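Local coordinates for transcriptional regulator (Aquifex aeolicus, PDB 2EH3), which probably binds DNA through an N-terminal helix-turn-helix domain and regulates transcription as a member of the TetR/AcrR family, at residues A[48-53]-A[96-101]. Numbering follows the deposited sequence.
Sequences ELITEI and FDLLCS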
loop_
_atom_site.group_PDB
_atom_site.type_symbol
_atom_site.label_atom_id
_atom_site.label_comp_id
_atom_site.label_asym_id
_atom_site.label_seq_id
_atom_site.Cartn_x
_atom_site.Cartn_y
_atom_site.Cartn_z
ATOM N N GLU A 48 10.524 -3.618 21.100
ATOM C CA GLU A 48 9.554 -2.975 21.992
ATOM C C GLU A 48 9.413 -1.515 21.606
ATOM O O GLU A 48 8.317 -0.955 21.643
ATOM C CB GLU A 48 9.972 -3.025 23.473
ATOM C CG GLU A 48 9.711 -4.321 24.197
ATOM C CD GLU A 48 9.797 -4.207 25.727
ATOM O OE1 GLU A 48 9.638 -5.265 26.381
ATOM O OE2 GLU A 48 10.018 -3.095 26.277
ATOM N N LEU A 49 10.538 -0.885 21.261
ATOM C CA LEU A 49 10.524 0.512 20.873
ATOM C C LEU A 49 9.658 0.827 19.652
ATOM O O LEU A 49 8.843 1.736 19.698
ATOM C CB LEU A 49 11.966 0.993 20.626
ATOM C CG LEU A 49 12.151 2.348 19.941
ATOM C CD1 LEU A 49 11.729 3.517 20.876
ATOM C CD2 LEU A 49 13.633 2.475 19.573
ATOM N N ILE A 50 9.839 0.110 18.547
ATOM C CA ILE A 50 9.022 0.441 17.383
ATOM C C ILE A 50 7.563 0.080 17.642
ATOM O O ILE A 50 6.660 0.779 17.184
ATOM C CB ILE A 50 9.552 -0.247 16.085
ATOM C CG1 ILE A 50 8.793 0.304 14.855
ATOM C CG2 ILE A 50 9.469 -1.723 16.220
ATOM C CD1 ILE A 50 9.498 -0.024 13.522
ATOM N N THR A 51 7.332 -0.976 18.407
ATOM C CA THR A 51 5.965 -1.377 18.706
ATOM C C THR A 51 5.280 -0.242 19.477
ATOM O O THR A 51 4.137 0.091 19.180
ATOM C CB THR A 51 5.947 -2.703 19.507
ATOM O OG1 THR A 51 6.562 -3.741 18.725
ATOM C CG2 THR A 51 4.513 -3.141 19.807
ATOM N N GLU A 52 5.990 0.378 20.419
ATOM C CA GLU A 52 5.413 1.480 21.194
ATOM C C GLU A 52 5.123 2.703 20.336
ATOM O O GLU A 52 4.132 3.397 20.561
ATOM C CB GLU A 52 6.339 1.846 22.354
ATOM C CG GLU A 52 5.842 3.024 23.227
ATOM C CD GLU A 52 4.608 2.702 24.056
ATOM O OE1 GLU A 52 4.246 1.515 24.140
ATOM O OE2 GLU A 52 4.016 3.646 24.638
ATOM N N ILE A 53 5.994 2.984 19.370
ATOM C CA ILE A 53 5.811 4.116 18.459
ATOM C C ILE A 53 4.484 3.938 17.727
ATOM O O ILE A 53 3.683 4.874 17.626
ATOM C CB ILE A 53 6.962 4.186 17.405
ATOM C CG1 ILE A 53 8.250 4.654 18.082
ATOM C CG2 ILE A 53 6.594 5.125 16.265
ATOM C CD1 ILE A 53 9.437 4.689 17.140
ATOM N N PHE A 96 6.965 1.334 5.469
ATOM C CA PHE A 96 8.264 0.802 5.085
ATOM C C PHE A 96 8.982 -0.074 6.062
ATOM O O PHE A 96 9.806 -0.897 5.652
ATOM C CB PHE A 96 9.139 1.954 4.614
ATOM C CG PHE A 96 8.604 2.616 3.381
ATOM C CD1 PHE A 96 8.512 1.899 2.180
ATOM C CD2 PHE A 96 8.157 3.932 3.409
ATOM C CE1 PHE A 96 7.986 2.487 1.025
ATOM C CE2 PHE A 96 7.628 4.521 2.255
ATOM C CZ PHE A 96 7.544 3.804 1.066
ATOM N N ASP A 97 8.672 0.090 7.348
ATOM C CA ASP A 97 9.258 -0.749 8.376
ATOM C C ASP A 97 8.345 -1.873 8.890
ATOM O O ASP A 97 8.849 -2.870 9.454
ATOM C CB ASP A 97 9.734 0.104 9.543
ATOM C CG ASP A 97 10.843 1.036 9.144
ATOM O OD1 ASP A 97 11.853 0.567 8.588
ATOM O OD2 ASP A 97 10.671 2.244 9.383
ATOM N N LEU A 98 7.024 -1.750 8.717
ATOM C CA LEU A 98 6.149 -2.818 9.171
ATOM C C LEU A 98 5.527 -3.615 8.028
ATOM O O LEU A 98 5.754 -4.817 7.969
ATOM C CB LEU A 98 5.081 -2.290 10.156
ATOM C CG LEU A 98 5.622 -1.932 11.561
ATOM C CD1 LEU A 98 6.146 -0.517 11.607
ATOM C CD2 LEU A 98 4.483 -2.101 12.588
ATOM N N LEU A 99 4.774 -2.986 7.126
ATOM C CA LEU A 99 4.203 -3.763 6.019
ATOM C C LEU A 99 5.306 -4.449 5.223
ATOM O O LEU A 99 5.204 -5.642 4.903
ATOM C CB LEU A 99 3.377 -2.858 5.091
ATOM C CG LEU A 99 2.956 -3.556 3.779
ATOM C CD1 LEU A 99 2.052 -4.745 4.117
ATOM C CD2 LEU A 99 2.197 -2.562 2.842
ATOM N N CYS A 100 6.367 -3.710 4.925
ATOM C CA CYS A 100 7.465 -4.229 4.113
ATOM C C CYS A 100 8.311 -5.284 4.794
ATOM O O CYS A 100 9.057 -6.012 4.141
ATOM C CB CYS A 100 8.328 -3.050 3.645
ATOM S SG CYS A 100 7.465 -1.962 2.477
ATOM N N SER A 101 8.162 -5.413 6.104
ATOM C CA SER A 101 8.957 -6.404 6.842
ATOM C C SER A 101 8.278 -7.747 6.834
ATOM O O SER A 101 7.107 -7.841 6.494
ATOM C CB SER A 101 9.084 -5.958 8.299
ATOM O OG SER A 101 7.879 -6.270 8.998
#
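Ile50 reaches from helix 46-67 to the later part of helix 88-99, where its terminal methyl meets Leu98 and Asp97. The apolar part is a methyl-to-methyl touch, Ile50 CD1 lying 3.9 Å from Leu98 CD1, with the two side chains running past each other in opposite directions. Ile50 suits this place because its longer branch can be fully extended: CG1 is anti to the backbone N (chi1 -171°) and CD1 continues outward (chi2 164°), which bridges 48-53 and 96-101, whose nearest CA atoms, those of Ile50 and Asp97, are 9.1 Å apart. The branched, wholly apolar end of Leu98 suits a buried place, CD1 meeting Ile50 while the side chain also packs on Phe104 and Ile107.

Asp97 contributes its aliphatic carbon rather than its charge. Its CB stands 4.0 Å from Ile50 CD1, while OD1 accepts a hydrogen bond from the backbone N of Tyr20, a residue on which Ile50 also packs. A short acidic residue thus offers carbon to the isoleucine and still ties this helix to the loop after helix 3-18.

Ser101 folds back on Leu98: Leu98 O is gripped twice, by Ser101 N and by Ser101 OG at 2.8 Å, the hydroxyl tilted 18° from the carbonyl plane. Ser101 OG also bonds Phe104 N, and so links the turn to the residues that follow. Next to it, Cys100 forms a disulfide with Cys100 of the second subunit.

The small, buried contact belongs to the all-helical TetR fold, where the helix following the helix-turn-helix meets the C-terminal domain and joins the probable DNA-binding head to the C-terminal body.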